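Local coordinates for cyclopenase asqI (Emericella nidulans, PDB 5YY3), which converts 4'-methoxycyclopenine into 4'-methoxyviridicatin with loss of methyl isocyanate, a zinc-dependent step in aspoquinolone biosynthesis, at residues P276-P279 against D280-V284; V284-R288 against A289-E293. One frame throughout, in Å; residues are numbered along the deposited sequence.

Both contacts are local and follow one another along the long connection that leaves helix 210-231 and ends at helix 288-304. Contact 1 comes first: within 276-284 the chain makes a turn, closed between Pro-279 and Leu-282. Val-284 belongs to both contacts, and from there the chain runs extended into contact 2, where Pro-287 occupies the N-cap position of helix 288-304 and the first helical turn forms. The two contacts neither nest nor cross; their centres lie about 14 Å apart. Through Asn-283 in the first and Leu-291 in the second, both reach helix 355-367, all within the hemocyanin-like domain.

Contact 1 of 2, residues P276-P279 against D280-V284; sequences PDMP and DTLNV
Pro-279 and Leu-282 close a type I beta turn, the N of Leu-282 donating to O of Pro-279 over 3.0 Å, with Asp-280 and Thr-281 at the two corners in helical backbone conformations. A second turn overlaps it through a weak bond from N of Asn-283 to O of Asp-280. The Pro-279 ring lies alongside Leu-282, both pointing the same way, and its CG comes to 4.2 Å from CD1 of the leucine. Thr-281 brings its hydroxyl back to the CB edge of the same ring: with chi1 at 62°, OG1 sits between the backbone N and the carbonyl carbon, 3.6 Å from CB of Pro-279. Met-278 reaches past the turn from before it. Its chain is fully extended, CG anti to N (chi1 -166°), and this length carries the thioether across the side chain of Asn-283 at about a right angle. SD of Met-278 packs 3.5 Å from CB of Asn-283 and 3.4 Å from its ND2, while CE of Met-278 touches CB of Leu-282 at 4.1 Å. The amide nitrogen has its hydrogen-bond partner in Glu-365, so the sulfur flanks an amide already held by a carboxylate. Glu-365 belongs to helix 355-367, and Met-278 packs against Tyr-368 just beyond that helix and against Ile-382. O of Leu-282 accepts from Asn-73, shortly before helix 77-92, and Pro-276 packs on Gly-619 of the second subunit.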
loop_
_atom_site.group_PDB
_atom_site.type_symbol
_atom_site.label_atom_id
_atom_site.label_comp_id
_atom_site.label_asym_id
_atom_site.label_seq_id
_atom_site.Cartn_x
_atom_site.Cartn_y
_atom_site.Cartn_z
ATOM N N PRO A 276 -7.160 25.310 -27.799
ATOM C CA PRO A 276 -8.211 26.075 -28.498
ATOM C C PRO A 276 -8.716 27.218 -27.637
ATOM O O PRO A 276 -9.028 28.298 -28.126
ATOM C CB PRO A 276 -9.327 25.049 -28.717
ATOM C CG PRO A 276 -8.747 23.734 -28.423
ATOM C CD PRO A 276 -7.558 23.914 -27.550
ATOM N N ASP A 277 -8.778 26.962 -26.338
ATOM C CA ASP A 277 -9.317 27.903 -25.370
ATOM C C ASP A 277 -8.274 28.829 -24.783
ATOM O O ASP A 277 -8.565 29.567 -23.848
ATOM C CB ASP A 277 -9.993 27.128 -24.255
ATOM C CG ASP A 277 -11.161 26.330 -24.761
ATOM O OD1 ASP A 277 -11.478 26.448 -25.970
ATOM O OD2 ASP A 277 -11.730 25.554 -23.973
ATOM N N MET A 278 -7.055 28.765 -25.313
ATOM C CA MET A 278 -5.987 29.653 -24.880
ATOM C C MET A 278 -5.764 30.723 -25.939
ATOM O O MET A 278 -5.425 30.411 -27.082
ATOM C CB MET A 278 -4.704 28.871 -24.618
ATOM C CG MET A 278 -3.654 29.641 -23.856
ATOM S SD MET A 278 -2.148 28.673 -23.680
ATOM C CE MET A 278 -1.229 29.708 -22.542
ATOM N N PRO A 279 -5.980 31.991 -25.566
ATOM C CA PRO A 279 -5.858 33.101 -26.513
ATOM C C PRO A 279 -4.467 33.182 -27.126
ATOM O O PRO A 279 -3.463 32.915 -26.460
ATOM C CB PRO A 279 -6.149 34.341 -25.658
ATOM C CG PRO A 279 -6.023 33.894 -24.246
ATOM C CD PRO A 279 -6.402 32.445 -24.233
ATOM N N ASP A 280 -4.430 33.549 -28.398
ATOM C CA ASP A 280 -3.198 33.696 -29.149
ATOM C C ASP A 280 -2.291 34.788 -28.539
ATOM O O ASP A 280 -1.078 34.801 -28.757
ATOM C CB ASP A 280 -3.538 34.004 -30.615
ATOM C CG ASP A 280 -2.312 34.149 -31.469
ATOM O OD1 ASP A 280 -1.598 33.131 -31.644
ATOM O OD2 ASP A 280 -2.043 35.277 -31.942
ATOM N N THR A 281 -2.883 35.682 -27.750
ATOM C CA THR A 281 -2.129 36.733 -27.068
ATOM C C THR A 281 -1.239 36.209 -25.933
ATOM O O THR A 281 -0.355 36.922 -25.461
ATOM C CB THR A 281 -3.070 37.813 -26.484
ATOM O OG1 THR A 281 -3.942 37.234 -25.501
ATOM C CG2 THR A 281 -3.895 38.461 -27.587
ATOM N N LEU A 282 -1.472 34.977 -25.493
ATOM C CA LEU A 282 -0.640 34.380 -24.453
ATOM C C LEU A 282 0.364 33.383 -25.003
ATOM O O LEU A 282 1.374 33.088 -24.366
ATOM C CB LEU A 282 -1.506 33.679 -23.422
ATOM C CG LEU A 282 -2.147 34.510 -22.326
ATOM C CD1 LEU A 282 -2.932 33.581 -21.431
ATOM C CD2 LEU A 282 -1.085 35.250 -21.543
ATOM N N ASN A 283 0.096 32.879 -26.197
ATOM C CA ASN A 283 0.650 31.600 -26.598
ATOM C C ASN A 283 0.743 31.442 -28.100
ATOM O O ASN A 283 -0.282 31.305 -28.770
ATOM C CB ASN A 283 -0.230 30.482 -26.023
ATOM C CG ASN A 283 0.389 29.113 -26.158
ATOM O OD1 ASN A 283 1.590 28.938 -25.950
ATOM N ND2 ASN A 283 -0.429 28.131 -26.534
ATOM N N VAL A 284 1.955 31.449 -28.638
ATOM C CA VAL A 284 2.131 31.217 -30.073
ATOM C C VAL A 284 1.929 29.732 -30.333
ATOM O O VAL A 284 2.351 28.905 -29.537
ATOM C CB VAL A 284 3.530 31.681 -30.577
ATOM C CG1 VAL A 284 3.807 31.155 -31.994
ATOM C CG2 VAL A 284 3.623 33.195 -30.542
#

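Contact 2 of 2, residues V284-R288 against A289-E293; sequences VTIPR and ARLEE
Glu-292 folds back along Arg-288, one helical turn before it, and the two side chains run side by side in the same direction. CB of the glutamate lies 3.7 Å from O of Arg-288, the oxygen that also accepts from N of Glu-292 at 3.0 Å. A chi1 of -57° sets CG of Glu-292 beside its own backbone N and 3.1 Å from O of Arg-288. CD of Glu-292 lies 3.9 Å from CG of Arg-288, and OE2 of Glu-292, at the tip, 3.8 Å from CD of Arg-288. The ion pair is long, OE2 of Glu-292 to NE of Arg-288 being 3.9 Å, and the guanidinium and carboxylate planes are turned 43° apart. This is the first turn of helix 288-304, with Pro-287 as its N-cap: O of Pro-287 receives N of Arg-290 at 2.9 Å and, weakly, N of Leu-291. Just ahead of the cap, CG2 of Ile-286 meets CD1 of Leu-291 at 4.0 Å, the two side chains crossing at about a right angle. Both residues rest on Tyr-358 of helix 355-367, whose Lys-362 NZ hydrogen-bonds to O of Ile-286, while Glu-292 packs on Thr-409 of the second subunit.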
loop_
_atom_site.group_PDB
_atom_site.type_symbol
_atom_site.label_atom_id
_atom_site.label_comp_id
_atom_site.label_asym_id
_atom_site.label_seq_id
_atom_site.Cartn_x
_atom_site.Cartn_y
_atom_site.Cartn_z
ATOM N N VAL A 284 1.955 31.449 -28.638
ATOM C CA VAL A 284 2.131 31.217 -30.073
ATOM C C VAL A 284 1.929 29.732 -30.333
ATOM O O VAL A 284 2.351 28.905 -29.537
ATOM C CB VAL A 284 3.530 31.681 -30.577
ATOM C CG1 VAL A 284 3.807 31.155 -31.994
ATOM C CG2 VAL A 284 3.623 33.195 -30.542
ATOM N N THR A 285 1.245 29.395 -31.420
ATOM C CA THR A 285 1.005 27.996 -31.748
ATOM C C THR A 285 2.341 27.323 -32.075
ATOM O O THR A 285 3.001 27.685 -33.048
ATOM C CB THR A 285 0.012 27.844 -32.939
ATOM O OG1 THR A 285 -1.297 28.279 -32.542
ATOM C CG2 THR A 285 -0.071 26.389 -33.413
ATOM N N ILE A 286 2.748 26.372 -31.237
ATOM C CA ILE A 286 3.909 25.529 -31.515
ATOM C C ILE A 286 3.475 24.073 -31.433
ATOM O O ILE A 286 3.421 23.501 -30.353
ATOM C CB ILE A 286 5.078 25.755 -30.530
ATOM C CG1 ILE A 286 5.341 27.246 -30.314
ATOM C CG2 ILE A 286 6.347 25.064 -31.044
ATOM C CD1 ILE A 286 6.162 27.872 -31.409
ATOM N N PRO A 287 3.143 23.469 -32.579
ATOM C CA PRO A 287 2.627 22.100 -32.495
ATOM C C PRO A 287 3.682 21.129 -31.964
ATOM O O PRO A 287 4.878 21.354 -32.133
ATOM C CB PRO A 287 2.225 21.775 -33.946
ATOM C CG PRO A 287 2.918 22.780 -34.795
ATOM C CD PRO A 287 3.195 23.986 -33.958
ATOM N N ARG A 288 3.225 20.078 -31.297
ATOM C CA ARG A 288 4.100 19.037 -30.790
ATOM C C ARG A 288 5.140 18.588 -31.824
ATOM O O ARG A 288 6.319 18.388 -31.491
ATOM C CB ARG A 288 3.274 17.836 -30.333
ATOM C CG ARG A 288 4.126 16.723 -29.760
ATOM C CD ARG A 288 3.259 15.538 -29.385
ATOM N NE ARG A 288 2.583 15.023 -30.565
ATOM C CZ ARG A 288 1.293 14.701 -30.620
ATOM N NH1 ARG A 288 0.514 14.828 -29.538
ATOM N NH2 ARG A 288 0.787 14.240 -31.762
ATOM N N ALA A 289 4.707 18.437 -33.074
ATOM C CA ALA A 289 5.586 17.944 -34.148
ATOM C C ALA A 289 6.791 18.859 -34.378
ATOM O O ALA A 289 7.888 18.398 -34.709
ATOM C CB ALA A 289 4.796 17.778 -35.438
ATOM N N ARG A 290 6.579 20.153 -34.183
ATOM C CA ARG A 290 7.615 21.164 -34.350
ATOM C C ARG A 290 8.711 20.998 -33.268
ATOM O O ARG A 290 9.906 21.140 -33.548
ATOM C CB ARG A 290 6.977 22.559 -34.285
ATOM C CG ARG A 290 7.918 23.729 -34.507
ATOM C CD ARG A 290 8.475 23.741 -35.915
ATOM N NE ARG A 290 9.437 24.830 -36.096
ATOM C CZ ARG A 290 10.464 24.783 -36.944
ATOM N NH1 ARG A 290 10.674 23.697 -37.684
ATOM N NH2 ARG A 290 11.302 25.807 -37.032
ATOM N N LEU A 291 8.299 20.684 -32.039
ATOM C CA LEU A 291 9.256 20.466 -30.956
ATOM C C LEU A 291 10.030 19.169 -31.188
ATOM O O LEU A 291 11.249 19.125 -31.010
ATOM C CB LEU A 291 8.547 20.433 -29.602
ATOM C CG LEU A 291 7.979 21.785 -29.168
ATOM C CD1 LEU A 291 6.481 21.676 -28.979
ATOM C CD2 LEU A 291 8.629 22.264 -27.903
ATOM N N GLU A 292 9.315 18.127 -31.614
ATOM C CA GLU A 292 9.932 16.838 -31.913
ATOM C C GLU A 292 11.025 16.986 -32.979
ATOM O O GLU A 292 12.103 16.398 -32.866
ATOM C CB GLU A 292 8.865 15.830 -32.368
ATOM C CG GLU A 292 7.751 15.616 -31.357
ATOM C CD GLU A 292 6.734 14.585 -31.793
ATOM O OE1 GLU A 292 6.424 14.552 -32.998
ATOM O OE2 GLU A 292 6.236 13.817 -30.932
ATOM N N GLU A 293 10.749 17.779 -34.008
ATOM C CA GLU A 293 11.734 18.013 -35.067
ATOM C C GLU A 293 13.040 18.640 -34.527
ATOM O O GLU A 293 14.131 18.131 -34.795
ATOM C CB GLU A 293 11.128 18.889 -36.152
ATOM C CG GLU A 293 12.159 19.456 -37.095
ATOM C CD GLU A 293 11.542 20.124 -38.306
ATOM O OE1 GLU A 293 10.472 20.760 -38.157
ATOM O OE2 GLU A 293 12.138 20.003 -39.402
#